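Local coordinates for putative capsular polysaccharide biosynthesis protein (Streptococcus pneumoniae serotype 4, PDB 6EWJ) that probably works as a pyridoxal phosphate-dependent sugar aminotransferase in the teichoic acid biosynthesis of the pneumococcus, at residues 166-171 and 221-226; 328-333 and 372-377; 335-340 and 347-352; 343-348 and 398-403. All blocks are in the same frame, centred on the assembly; numbering follows the deposited sequence.

Contact 1: 166-171 and 221-226; sequences KAFNRI and PVIDDE
Val222 sits against Ala167 on the outside of the large domain, whose mixed seven-stranded sheet between helices is that of a fold-type I pyridoxal phosphate enzyme. Helix 163-168 ends here and turns at Asn169, which has positive phi (58°), to enter strand 172-177. The loop that meets it leaves strand 213-217 and leads into helix 225-236.

Val222 makes most of the outer contact, and its CB already lies 4.1 Å from the CB of Ala167. From there the two methyls divide the end of the helix between them. CG1 leans on the carbonyl oxygen, 3.7 Å from Ala167 O. CG2, placed between the backbone N and the carbonyl carbon of its own residue, packs tip to tip on the methyl of Ala167, with CG2 and CB 3.6 Å apart. This is apolar contact on a fairly exposed flank, and no hydrogen bond crosses between the two segments.

Deeper in, Ile223 takes over. Only its terminal methyl does the touching: CD1 comes obliquely onto the far end of the Phe168 ring, 3.8 Å from CZ and a little farther from CE1. The same ring also touches Asn220, just before this loop segment, and Asp195. Asp224 then N-caps helix 225-236 through OD1, which accepts from Glu227 N.

On the helix side, Phe168 CD2 lies over the rim of one face of the Arg170 guanidinium. Arg170 makes a salt bridge to Asp195, and its NH1, with the acceptor close to the guanidinium plane, donates to Ile171 O at 2.9 Å.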
loop_
_atom_site.group_PDB
_atom_site.type_symbol
_atom_site.label_atom_id
_atom_site.label_comp_id
_atom_site.label_asym_id
_atom_site.label_seq_id
_atom_site.Cartn_x
_atom_site.Cartn_y
_atom_site.Cartn_z
ATOM N N LYS A 166 25.084 12.052 0.748
ATOM C CA LYS A 166 26.541 12.183 0.905
ATOM C C LYS A 166 27.296 11.129 0.134
ATOM O O LYS A 166 28.352 11.423 -0.391
ATOM C CB LYS A 166 27.007 12.251 2.360
ATOM C CG LYS A 166 28.291 13.032 2.559
ATOM C CD LYS A 166 28.618 13.431 4.011
ATOM C CE LYS A 166 27.448 13.779 4.950
ATOM N NZ LYS A 166 26.928 12.599 5.699
ATOM N N ALA A 167 26.756 9.911 0.080
ATOM C CA ALA A 167 27.426 8.776 -0.589
ATOM C C ALA A 167 27.641 9.076 -2.090
ATOM O O ALA A 167 28.725 8.914 -2.650
ATOM C CB ALA A 167 26.600 7.498 -0.375
ATOM N N PHE A 168 26.550 9.432 -2.742
ATOM C CA PHE A 168 26.572 9.887 -4.133
ATOM C C PHE A 168 27.382 11.157 -4.357
ATOM O O PHE A 168 28.227 11.241 -5.248
ATOM C CB PHE A 168 25.099 9.987 -4.606
ATOM C CG PHE A 168 24.505 8.666 -4.966
ATOM C CD1 PHE A 168 23.802 7.922 -4.023
ATOM C CD2 PHE A 168 24.696 8.121 -6.228
ATOM C CE1 PHE A 168 23.269 6.699 -4.361
ATOM C CE2 PHE A 168 24.161 6.898 -6.571
ATOM C CZ PHE A 168 23.440 6.187 -5.629
ATOM N N ASN A 169 27.124 12.126 -3.513
ATOM C CA ASN A 169 27.621 13.463 -3.623
ATOM C C ASN A 169 27.306 14.277 -4.897
ATOM O O ASN A 169 28.034 15.196 -5.275
ATOM C CB ASN A 169 29.090 13.620 -3.199
ATOM C CG ASN A 169 29.278 14.845 -2.309
ATOM O OD1 ASN A 169 29.817 15.876 -2.724
ATOM N ND2 ASN A 169 28.728 14.765 -1.094
ATOM N N ARG A 170 26.171 13.941 -5.488
ATOM C CA ARG A 170 25.640 14.603 -6.650
ATOM C C ARG A 170 24.122 14.362 -6.687
ATOM O O ARG A 170 23.575 13.620 -5.850
ATOM C CB ARG A 170 26.316 14.046 -7.912
ATOM C CG ARG A 170 26.280 12.518 -8.071
ATOM C CD ARG A 170 26.466 12.125 -9.544
ATOM N NE ARG A 170 26.533 10.669 -9.755
ATOM C CZ ARG A 170 25.483 9.859 -9.880
ATOM N NH1 ARG A 170 24.241 10.320 -9.777
ATOM N NH2 ARG A 170 25.670 8.562 -10.090
ATOM N N ILE A 171 23.462 14.955 -7.672
ATOM C CA ILE A 171 22.054 14.670 -7.958
ATOM C C ILE A 171 21.909 13.185 -8.270
ATOM O O ILE A 171 22.684 12.637 -9.042
ATOM C CB ILE A 171 21.525 15.526 -9.137
ATOM C CG1 ILE A 171 21.450 17.001 -8.731
ATOM C CG2 ILE A 171 20.121 15.086 -9.552
ATOM C CD1 ILE A 171 21.361 17.983 -9.875
ATOM N N PRO A 221 29.788 0.905 -5.811
ATOM C CA PRO A 221 30.613 0.650 -4.629
ATOM C C PRO A 221 30.200 1.386 -3.345
ATOM O O PRO A 221 30.462 0.858 -2.274
ATOM C CB PRO A 221 32.016 1.082 -5.091
ATOM C CG PRO A 221 32.018 0.792 -6.546
ATOM C CD PRO A 221 30.627 1.187 -7.000
ATOM N N VAL A 222 29.545 2.554 -3.444
ATOM C CA VAL A 222 29.153 3.310 -2.255
ATOM C C VAL A 222 27.872 2.766 -1.624
ATOM O O VAL A 222 27.490 3.195 -0.550
ATOM C CB VAL A 222 28.999 4.884 -2.485
ATOM C CG1 VAL A 222 30.071 5.536 -3.376
ATOM C CG2 VAL A 222 27.615 5.300 -2.989
ATOM N N ILE A 223 27.194 1.824 -2.274
ATOM C CA ILE A 223 26.029 1.186 -1.678
ATOM C C ILE A 223 26.338 -0.260 -1.228
ATOM O O ILE A 223 26.690 -1.113 -2.041
ATOM C CB ILE A 223 24.868 1.149 -2.652
ATOM C CG1 ILE A 223 24.432 2.599 -2.956
ATOM C CG2 ILE A 223 23.694 0.340 -2.118
ATOM C CD1 ILE A 223 23.421 2.695 -4.068
ATOM N N ASP A 224 26.123 -0.510 0.059
ATOM C CA ASP A 224 26.023 -1.871 0.603
ATOM C C ASP A 224 24.630 -2.378 0.253
ATOM O O ASP A 224 23.620 -1.870 0.787
ATOM C CB ASP A 224 26.256 -1.831 2.116
ATOM C CG ASP A 224 26.142 -3.193 2.783
ATOM O OD1 ASP A 224 25.358 -4.061 2.343
ATOM O OD2 ASP A 224 26.888 -3.395 3.756
ATOM N N ASP A 225 24.573 -3.370 -0.650
ATOM C CA ASP A 225 23.272 -3.822 -1.208
ATOM C C ASP A 225 22.335 -4.458 -0.167
ATOM O O ASP A 225 21.119 -4.255 -0.224
ATOM C CB ASP A 225 23.482 -4.801 -2.361
ATOM C CG ASP A 225 24.239 -4.183 -3.517
ATOM O OD1 ASP A 225 23.902 -3.031 -3.897
ATOM O OD2 ASP A 225 25.157 -4.842 -4.039
ATOM N N GLU A 226 22.892 -5.207 0.783
ATOM C CA GLU A 226 22.064 -5.811 1.855
ATOM C C GLU A 226 21.510 -4.751 2.788
ATOM O O GLU A 226 20.337 -4.843 3.203
ATOM C CB GLU A 226 22.834 -6.873 2.652
ATOM C CG GLU A 226 23.081 -8.177 1.917
ATOM C CD GLU A 226 21.813 -8.904 1.488
ATOM O OE1 GLU A 226 20.768 -8.836 2.160
ATOM O OE2 GLU A 226 21.850 -9.572 0.439
#

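Contact 2: 328-333 and 372-377; sequences ASLEER and KAYAFF
The Phe377 ring and the Arg333 guanidinium meet with their planes 60° apart, neither stacked nor square. Ring atom CZ lies at the guanidinium's edge, in its plane, 3.4 Å from NH2. The carbonyl of the same phenylalanine is at that edge too: NH1 reaches Phe377 O at 2.7 Å, but the bond is weak because the angle at the hydrogen is only 128°. NH1 also donates to Glu380 O, its stronger partner, and Trp253 of the second subunit makes a cation-pi contact with this arginine. A chain that bends back on itself at chi2 (-84°) and chi3 (-50°) brings the head group round to the two carbonyl oxygens.

Leu330, one turn earlier, divides its two methyls between two aromatic residues. CD1 approaches the Phe377 ring obliquely, 3.8 Å from CE2, while CD2 lies 3.5 Å from the hydroxyl oxygen, Tyr374 OH. The contact thus joins the first turn of helix 330-342 to helix 371-378 in the small C-terminal domain of this aminotransferase fold, beside the dimer interface. The Phe377 side chain is about 6 Å from that of Tyr351, a pyridoxal phosphate-binding residue.

Helix 330-342 starts in a capping box. Ser329 OG accepts from Glu332 N at 3.2 Å, and Ser329 N donates almost straight to Glu332 OE1 at 2.9 Å. Across the contact, Glu378 accepts from Leu330 N through OE2.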
loop_
_atom_site.group_PDB
_atom_site.type_symbol
_atom_site.label_atom_id
_atom_site.label_comp_id
_atom_site.label_asym_id
_atom_site.label_seq_id
_atom_site.Cartn_x
_atom_site.Cartn_y
_atom_site.Cartn_z
ATOM N N ALA A 328 -2.776 17.954 -36.907
ATOM C CA ALA A 328 -4.053 17.875 -36.191
ATOM C C ALA A 328 -4.070 18.821 -34.983
ATOM O O ALA A 328 -3.152 18.821 -34.167
ATOM C CB ALA A 328 -4.333 16.426 -35.733
ATOM N N SER A 329 -5.138 19.593 -34.867
ATOM C CA SER A 329 -5.377 20.397 -33.663
ATOM C C SER A 329 -5.880 19.533 -32.515
ATOM O O SER A 329 -6.284 18.396 -32.699
ATOM C CB SER A 329 -6.410 21.497 -33.938
ATOM O OG SER A 329 -7.719 20.953 -34.097
ATOM N N LEU A 330 -5.893 20.131 -31.329
ATOM C CA LEU A 330 -6.545 19.554 -30.158
ATOM C C LEU A 330 -7.935 19.006 -30.453
ATOM O O LEU A 330 -8.233 17.847 -30.145
ATOM C CB LEU A 330 -6.662 20.594 -29.028
ATOM C CG LEU A 330 -7.225 20.054 -27.699
ATOM C CD1 LEU A 330 -6.351 18.928 -27.169
ATOM C CD2 LEU A 330 -7.313 21.166 -26.681
ATOM N N GLU A 331 -8.767 19.831 -31.075
ATOM C CA GLU A 331 -10.145 19.489 -31.331
ATOM C C GLU A 331 -10.255 18.353 -32.329
ATOM O O GLU A 331 -11.091 17.436 -32.200
ATOM C CB GLU A 331 -10.898 20.754 -31.760
ATOM C CG GLU A 331 -12.331 20.464 -32.175
ATOM C CD GLU A 331 -13.179 21.710 -32.318
ATOM O OE1 GLU A 331 -12.600 22.836 -32.399
ATOM O OE2 GLU A 331 -14.418 21.531 -32.394
ATOM N N GLU A 332 -9.367 18.374 -33.305
ATOM C CA GLU A 332 -9.354 17.349 -34.352
ATOM C C GLU A 332 -8.863 16.029 -33.787
ATOM O O GLU A 332 -9.413 14.976 -34.107
ATOM C CB GLU A 332 -8.513 17.805 -35.548
ATOM C CG GLU A 332 -9.140 18.950 -36.326
ATOM C CD GLU A 332 -8.177 19.594 -37.320
ATOM O OE1 GLU A 332 -6.947 19.533 -37.097
ATOM O OE2 GLU A 332 -8.644 20.146 -38.317
ATOM N N ARG A 333 -7.849 16.078 -32.929
ATOM C CA ARG A 333 -7.384 14.857 -32.218
ATOM C C ARG A 333 -8.524 14.231 -31.456
ATOM O O ARG A 333 -8.721 12.998 -31.489
ATOM C CB ARG A 333 -6.223 15.141 -31.252
ATOM C CG ARG A 333 -5.528 13.858 -30.695
ATOM C CD ARG A 333 -6.200 13.217 -29.482
ATOM N NE ARG A 333 -6.448 14.224 -28.462
ATOM C CZ ARG A 333 -5.533 14.704 -27.639
ATOM N NH1 ARG A 333 -4.291 14.256 -27.634
ATOM N NH2 ARG A 333 -5.900 15.636 -26.772
ATOM N N LYS A 372 6.330 22.744 -25.471
ATOM C CA LYS A 372 6.701 21.512 -26.187
ATOM C C LYS A 372 5.882 20.357 -25.639
ATOM O O LYS A 372 5.383 19.485 -26.392
ATOM C CB LYS A 372 8.198 21.245 -26.079
ATOM C CG LYS A 372 9.045 22.401 -26.628
ATOM C CD LYS A 372 9.309 22.308 -28.108
ATOM C CE LYS A 372 10.249 23.442 -28.582
ATOM N NZ LYS A 372 10.136 24.818 -27.940
ATOM N N ALA A 373 5.731 20.346 -24.314
ATOM C CA ALA A 373 4.883 19.360 -23.652
ATOM C C ALA A 373 3.483 19.428 -24.184
ATOM O O ALA A 373 2.879 18.396 -24.514
ATOM C CB ALA A 373 4.892 19.550 -22.119
ATOM N N TYR A 374 2.949 20.647 -24.270
ATOM C CA TYR A 374 1.618 20.837 -24.842
ATOM C C TYR A 374 1.521 20.299 -26.282
ATOM O O TYR A 374 0.539 19.687 -26.650
ATOM C CB TYR A 374 1.196 22.317 -24.813
ATOM C CG TYR A 374 -0.231 22.455 -25.232
ATOM C CD1 TYR A 374 -1.257 22.199 -24.302
ATOM C CD2 TYR A 374 -0.587 22.798 -26.548
ATOM C CE1 TYR A 374 -2.572 22.265 -24.675
ATOM C CE2 TYR A 374 -1.920 22.870 -26.922
ATOM C CZ TYR A 374 -2.894 22.608 -25.972
ATOM O OH TYR A 374 -4.222 22.686 -26.287
ATOM N N ALA A 375 2.504 20.640 -27.097
ATOM C CA ALA A 375 2.429 20.344 -28.525
ATOM C C ALA A 375 2.499 18.825 -28.737
ATOM O O ALA A 375 1.813 18.297 -29.603
ATOM C CB ALA A 375 3.513 21.098 -29.320
ATOM N N PHE A 376 3.261 18.133 -27.898
ATOM C CA PHE A 376 3.306 16.653 -27.941
ATOM C C PHE A 376 1.963 16.032 -27.645
ATOM O O PHE A 376 1.514 15.155 -28.363
ATOM C CB PHE A 376 4.327 16.148 -26.930
ATOM C CG PHE A 376 4.492 14.661 -26.908
ATOM C CD1 PHE A 376 3.683 13.873 -26.088
ATOM C CD2 PHE A 376 5.467 14.048 -27.686
ATOM C CE1 PHE A 376 3.849 12.489 -26.030
ATOM C CE2 PHE A 376 5.637 12.658 -27.644
ATOM C CZ PHE A 376 4.831 11.880 -26.814
ATOM N N PHE A 377 1.345 16.518 -26.573
ATOM C CA PHE A 377 0.002 16.115 -26.126
ATOM C C PHE A 377 -1.088 16.399 -27.123
ATOM O O PHE A 377 -1.940 15.553 -27.396
ATOM C CB PHE A 377 -0.336 16.816 -24.814
ATOM C CG PHE A 377 -1.813 16.957 -24.547
ATOM C CD1 PHE A 377 -2.597 15.835 -24.201
ATOM C CD2 PHE A 377 -2.437 18.213 -24.608
ATOM C CE1 PHE A 377 -3.968 15.954 -23.998
ATOM C CE2 PHE A 377 -3.796 18.316 -24.400
ATOM C CZ PHE A 377 -4.559 17.186 -24.069
#

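Contact 3: 335-340 and 347-352; sequences LIIQEL and SNVHYK
Ile337 and Ser347 mark where the backbones come closest, with their CA atoms 6.5 Å apart. One segment is regular helix, the middle of 330-342. The other is the extended run 347-352, which passes the helix at Ser347 and Val349, then diverges from it, and carries a cis peptide bond just before Tyr351.

Between the two, a water molecule makes the polar link: Ser347 OG donates to it at 2.6 Å, and it donates in turn to Ile337 O at 2.8 Å. The serine hydroxyl is otherwise bedded on hydrocarbon. With OG held between the backbone N and the carbonyl carbon (chi1 66°), it lies 3.4 Å from Ile337 CG2 and nearly as close to CG1 of that residue, while Leu340 CD1, from the next turn, is 4.0 Å from the same OG.

Farther along, the isoleucine's longer branch takes up the contact. Ile337 CD1 reaches Val349 CG2 at 3.6 Å, the two side chains crossing at about a right angle. Trp253 of the second subunit packs on both of these residues, and Ile381 of strand 380-383 touches Ile337 and Ser347. Asn348, which points away from the helix, folds its amide back so that OD1 accepts from Val349 N at 2.8 Å.

Beyond the contact the extended run enters the cofactor site. His350 CB lies over the centre of one face of the Tyr351 ring, which also touches His179. Both Tyr351 and His179 bind pyridoxal 5'-phosphate in this protein, although the cofactor is absent from this apo chain.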
loop_
_atom_site.group_PDB
_atom_site.type_symbol
_atom_site.label_atom_id
_atom_site.label_comp_id
_atom_site.label_asym_id
_atom_site.label_seq_id
_atom_site.Cartn_x
_atom_site.Cartn_y
_atom_site.Cartn_z
ATOM N N LEU A 335 -11.737 14.494 -31.896
ATOM C CA LEU A 335 -12.717 13.931 -32.853
ATOM C C LEU A 335 -12.235 12.596 -33.397
ATOM O O LEU A 335 -12.986 11.617 -33.361
ATOM C CB LEU A 335 -13.051 14.901 -34.002
ATOM C CG LEU A 335 -14.096 14.438 -35.049
ATOM C CD1 LEU A 335 -15.384 13.873 -34.419
ATOM C CD2 LEU A 335 -14.446 15.558 -36.002
ATOM N N ILE A 336 -10.955 12.518 -33.777
ATOM C CA ILE A 336 -10.355 11.238 -34.242
ATOM C C ILE A 336 -10.502 10.101 -33.190
ATOM O O ILE A 336 -10.870 8.975 -33.527
ATOM C CB ILE A 336 -8.878 11.409 -34.683
ATOM C CG1 ILE A 336 -8.796 12.264 -35.959
ATOM C CG2 ILE A 336 -8.228 10.045 -34.960
ATOM C CD1 ILE A 336 -7.407 12.784 -36.299
ATOM N N ILE A 337 -10.272 10.397 -31.920
ATOM C CA ILE A 337 -10.461 9.386 -30.876
ATOM C C ILE A 337 -11.907 8.899 -30.820
ATOM O O ILE A 337 -12.160 7.695 -30.765
ATOM C CB ILE A 337 -10.022 9.881 -29.501
ATOM C CG1 ILE A 337 -8.498 9.893 -29.463
ATOM C CG2 ILE A 337 -10.573 8.999 -28.379
ATOM C CD1 ILE A 337 -7.951 10.581 -28.243
ATOM N N GLN A 338 -12.855 9.820 -30.859
ATOM C CA GLN A 338 -14.283 9.420 -30.854
ATOM C C GLN A 338 -14.684 8.617 -32.126
ATOM O O GLN A 338 -15.506 7.685 -32.043
ATOM C CB GLN A 338 -15.202 10.635 -30.620
ATOM C CG GLN A 338 -14.963 11.393 -29.315
ATOM C CD GLN A 338 -15.152 10.588 -28.046
ATOM O OE1 GLN A 338 -15.888 9.588 -27.998
ATOM N NE2 GLN A 338 -14.493 11.049 -26.970
ATOM N N GLU A 339 -14.103 8.965 -33.279
ATOM C CA GLU A 339 -14.318 8.192 -34.511
ATOM C C GLU A 339 -13.684 6.799 -34.443
ATOM O O GLU A 339 -14.248 5.840 -34.963
ATOM C CB GLU A 339 -13.752 8.914 -35.729
ATOM C CG GLU A 339 -14.591 10.087 -36.199
ATOM C CD GLU A 339 -15.897 9.654 -36.828
ATOM O OE1 GLU A 339 -15.924 8.644 -37.577
ATOM O OE2 GLU A 339 -16.913 10.324 -36.579
ATOM N N LEU A 340 -12.520 6.686 -33.823
ATOM C CA LEU A 340 -11.924 5.349 -33.566
ATOM C C LEU A 340 -12.839 4.500 -32.690
ATOM O O LEU A 340 -13.058 3.314 -32.956
ATOM C CB LEU A 340 -10.548 5.465 -32.909
ATOM C CG LEU A 340 -9.411 5.922 -33.853
ATOM C CD1 LEU A 340 -8.128 6.189 -33.076
ATOM C CD2 LEU A 340 -9.161 4.854 -34.909
ATOM N N SER A 347 -8.686 3.747 -27.619
ATOM C CA SER A 347 -7.465 4.521 -27.789
ATOM C C SER A 347 -7.313 5.355 -26.539
ATOM O O SER A 347 -8.251 5.414 -25.692
ATOM C CB SER A 347 -7.496 5.358 -29.080
ATOM O OG SER A 347 -8.477 6.395 -29.071
ATOM N N ASN A 348 -6.152 5.964 -26.380
ATOM C CA ASN A 348 -5.869 6.686 -25.195
ATOM C C ASN A 348 -4.936 7.794 -25.481
ATOM O O ASN A 348 -4.507 7.974 -26.631
ATOM C CB ASN A 348 -5.272 5.716 -24.173
ATOM C CG ASN A 348 -5.649 6.043 -22.760
ATOM O OD1 ASN A 348 -6.016 7.186 -22.423
ATOM N ND2 ASN A 348 -5.516 5.053 -21.894
ATOM N N VAL A 349 -4.665 8.597 -24.458
ATOM C CA VAL A 349 -3.788 9.752 -24.589
ATOM C C VAL A 349 -2.778 9.685 -23.471
ATOM O O VAL A 349 -3.142 9.590 -22.290
ATOM C CB VAL A 349 -4.533 11.129 -24.580
ATOM C CG1 VAL A 349 -3.531 12.288 -24.557
ATOM C CG2 VAL A 349 -5.455 11.255 -25.760
ATOM N N HIS A 350 -1.510 9.677 -23.848
ATOM C CA HIS A 350 -0.397 9.711 -22.908
ATOM C C HIS A 350 0.511 10.870 -23.316
ATOM O O HIS A 350 1.290 10.728 -24.291
ATOM C CB HIS A 350 0.408 8.426 -22.964
ATOM C CG HIS A 350 -0.369 7.199 -22.614
ATOM N ND1 HIS A 350 -1.184 6.571 -23.521
ATOM C CD2 HIS A 350 -0.495 6.521 -21.457
ATOM C CE1 HIS A 350 -1.751 5.526 -22.953
ATOM N NE2 HIS A 350 -1.376 5.492 -21.686
ATOM N N TYR A 351 0.440 12.017 -22.650
ATOM C CA TYR A 351 -0.461 12.344 -21.525
ATOM C C TYR A 351 -0.780 13.809 -21.593
ATOM O O TYR A 351 -0.132 14.564 -22.288
ATOM C CB TYR A 351 0.227 12.192 -20.191
ATOM C CG TYR A 351 0.677 10.820 -19.773
ATOM C CD1 TYR A 351 -0.186 9.967 -19.121
ATOM C CD2 TYR A 351 1.999 10.381 -20.008
ATOM C CE1 TYR A 351 0.234 8.695 -18.698
ATOM C CE2 TYR A 351 2.412 9.106 -19.577
ATOM C CZ TYR A 351 1.505 8.274 -18.913
ATOM O OH TYR A 351 1.895 6.974 -18.457
ATOM N N LYS A 352 -1.821 14.213 -20.858
ATOM C CA LYS A 352 -1.992 15.593 -20.507
ATOM C C LYS A 352 -0.743 16.005 -19.773
ATOM O O LYS A 352 -0.332 15.303 -18.883
ATOM C CB LYS A 352 -3.150 15.755 -19.523
ATOM C CG LYS A 352 -4.488 15.620 -20.144
ATOM C CD LYS A 352 -5.550 16.172 -19.182
ATOM C CE LYS A 352 -6.871 16.240 -19.867
ATOM N NZ LYS A 352 -7.959 16.604 -18.897
HETATM O O HOH W 1 -10.899 5.588 -29.426
#

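Contact 4: 343-348 and 398-403; sequences AGIASN and IETFKT
Ala343 CA and Thr400 CA lie 7.6 Å apart, where helix 330-342 gives way to an extended run that passes helix 391-409. The turn is a Schellman motif: Gly344 has positive phi (78°) as its C-prime residue, and Ile345 N returns to Leu340 O.

That reversal puts Ala343 and Ile345, on either side of the glycine, against one residue of the other helix. Thr400 meets both with carbon. Its CG2, anti to the backbone N, touches the methyl of Ala343 at 3.6 Å from CB. Ile345 slides past Thr400 in the opposite direction, and only the end of its longer branch makes contact: CD1 lies 3.7 Å from both CB and CG2 of the threonine. The hydroxyl bonds within its own helix, to the carbonyl oxygen of Tyr396 one turn back. No hydrogen bond joins the two segments directly, although Tyr396 OH does bond to Ala343 O.

Just beyond, Thr403 OG1 donates to Glu399 O at 3.1 Å. It comes from above the carbonyl plane, on the face opposite the one used by Thr403 N, so one oxygen takes two bonds.

Around this small buried patch helix 391-409 packs against helix 330-342, with Phe401 on Ile336 and also on strands 304-306, 321-325 and 380-383. On the loop side, Gly344 and Ala346 make backbone hydrogen bonds with Ile12 near the start of the modelled chain.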
loop_
_atom_site.group_PDB
_atom_site.type_symbol
_atom_site.label_atom_id
_atom_site.label_comp_id
_atom_site.label_asym_id
_atom_site.label_seq_id
_atom_site.Cartn_x
_atom_site.Cartn_y
_atom_site.Cartn_z
ATOM N N ALA A 343 -15.727 3.014 -34.414
ATOM C CA ALA A 343 -15.252 1.921 -35.258
ATOM C C ALA A 343 -14.779 0.700 -34.420
ATOM O O ALA A 343 -14.200 -0.228 -34.966
ATOM C CB ALA A 343 -14.136 2.435 -36.169
ATOM N N GLY A 344 -15.036 0.708 -33.112
ATOM C CA GLY A 344 -14.699 -0.411 -32.229
ATOM C C GLY A 344 -13.236 -0.484 -31.844
ATOM O O GLY A 344 -12.721 -1.574 -31.583
ATOM N N ILE A 345 -12.566 0.675 -31.826
ATOM C CA ILE A 345 -11.155 0.776 -31.465
ATOM C C ILE A 345 -10.946 1.708 -30.279
ATOM O O ILE A 345 -11.098 2.931 -30.413
ATOM C CB ILE A 345 -10.317 1.291 -32.661
ATOM C CG1 ILE A 345 -10.447 0.333 -33.842
ATOM C CG2 ILE A 345 -8.849 1.413 -32.273
ATOM C CD1 ILE A 345 -9.989 0.910 -35.156
ATOM N N ALA A 346 -10.540 1.129 -29.153
ATOM C CA ALA A 346 -10.198 1.885 -27.951
ATOM C C ALA A 346 -8.826 2.548 -28.156
ATOM O O ALA A 346 -7.969 2.027 -28.880
ATOM C CB ALA A 346 -10.175 0.980 -26.720
ATOM N N SER A 347 -8.686 3.747 -27.619
ATOM C CA SER A 347 -7.465 4.521 -27.789
ATOM C C SER A 347 -7.313 5.355 -26.539
ATOM O O SER A 347 -8.251 5.414 -25.692
ATOM C CB SER A 347 -7.496 5.358 -29.080
ATOM O OG SER A 347 -8.477 6.395 -29.071
ATOM N N ASN A 348 -6.152 5.964 -26.380
ATOM C CA ASN A 348 -5.869 6.686 -25.195
ATOM C C ASN A 348 -4.936 7.794 -25.481
ATOM O O ASN A 348 -4.507 7.974 -26.631
ATOM C CB ASN A 348 -5.272 5.716 -24.173
ATOM C CG ASN A 348 -5.649 6.043 -22.760
ATOM O OD1 ASN A 348 -6.016 7.186 -22.423
ATOM N ND2 ASN A 348 -5.516 5.053 -21.894
ATOM N N ILE A 398 -4.810 -0.148 -38.214
ATOM C CA ILE A 398 -4.002 0.586 -39.208
ATOM C C ILE A 398 -4.891 1.278 -40.260
ATOM O O ILE A 398 -4.861 2.490 -40.439
ATOM C CB ILE A 398 -2.981 -0.361 -39.892
ATOM C CG1 ILE A 398 -1.894 -0.764 -38.908
ATOM C CG2 ILE A 398 -2.309 0.304 -41.116
ATOM C CD1 ILE A 398 -1.110 -1.975 -39.357
ATOM N N GLU A 399 -5.698 0.476 -40.940
ATOM C CA GLU A 399 -6.446 0.986 -42.051
ATOM C C GLU A 399 -7.565 1.974 -41.559
ATOM O O GLU A 399 -7.739 3.035 -42.163
ATOM C CB GLU A 399 -6.750 -0.103 -43.103
ATOM C CG GLU A 399 -7.944 -0.884 -42.752
ATOM C CD GLU A 399 -9.212 -0.203 -43.262
ATOM O OE1 GLU A 399 -9.489 0.947 -42.847
ATOM O OE2 GLU A 399 -9.913 -0.799 -44.115
ATOM N N THR A 400 -8.221 1.681 -40.419
ATOM C CA THR A 400 -9.255 2.581 -39.827
ATOM C C THR A 400 -8.686 3.924 -39.339
ATOM O O THR A 400 -9.255 4.976 -39.604
ATOM C CB THR A 400 -10.024 1.909 -38.670
ATOM O OG1 THR A 400 -10.600 0.671 -39.099
ATOM C CG2 THR A 400 -11.143 2.816 -38.161
ATOM N N PHE A 401 -7.538 3.889 -38.676
ATOM C CA PHE A 401 -6.914 5.103 -38.170
ATOM C C PHE A 401 -6.514 6.039 -39.342
ATOM O O PHE A 401 -6.745 7.260 -39.278
ATOM C CB PHE A 401 -5.710 4.717 -37.287
ATOM C CG PHE A 401 -5.095 5.831 -36.495
ATOM C CD1 PHE A 401 -5.784 7.012 -36.168
ATOM C CD2 PHE A 401 -3.814 5.673 -36.018
ATOM C CE1 PHE A 401 -5.177 7.999 -35.406
ATOM C CE2 PHE A 401 -3.204 6.647 -35.256
ATOM C CZ PHE A 401 -3.878 7.820 -34.955
ATOM N N LYS A 402 -5.967 5.463 -40.418
ATOM C CA LYS A 402 -5.679 6.265 -41.621
ATOM C C LYS A 402 -6.934 6.901 -42.218
ATOM O O LYS A 402 -6.979 8.111 -42.395
ATOM C CB LYS A 402 -5.014 5.433 -42.707
ATOM C CG LYS A 402 -3.589 5.031 -42.396
ATOM C CD LYS A 402 -3.069 4.223 -43.570
ATOM C CE LYS A 402 -2.288 3.025 -43.151
ATOM N NZ LYS A 402 -1.703 2.331 -44.336
ATOM N N THR A 403 -7.957 6.081 -42.476
ATOM C CA THR A 403 -9.229 6.551 -43.046
ATOM C C THR A 403 -9.891 7.618 -42.179
ATOM O O THR A 403 -10.376 8.638 -42.691
ATOM C CB THR A 403 -10.218 5.380 -43.260
ATOM O OG1 THR A 403 -9.637 4.434 -44.149
ATOM C CG2 THR A 403 -11.572 5.852 -43.859
#

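Overall arrangement
Contact 1 stands apart from the others: its centre is 41 to 48 Å from theirs, across the chain's centre, in the large domain with the seven-stranded sheet. It closes along the chain before they open. Contacts 2, 3 and 4 cluster in the C-terminal part, successively along helix 330-342 and the run that follows it. Contact 3 falls within the span that contact 2 closes; contact 4 crosses contact 2 without touching it, their centres 18 Å apart. Contacts 2 and 3 touch, with centres 11 Å apart, while contacts 3 and 4, 10 Å apart between centres, share Ser347 and Asn348. This continuous packing links the last helix to the cofactor-binding Tyr351 and the dimer interface.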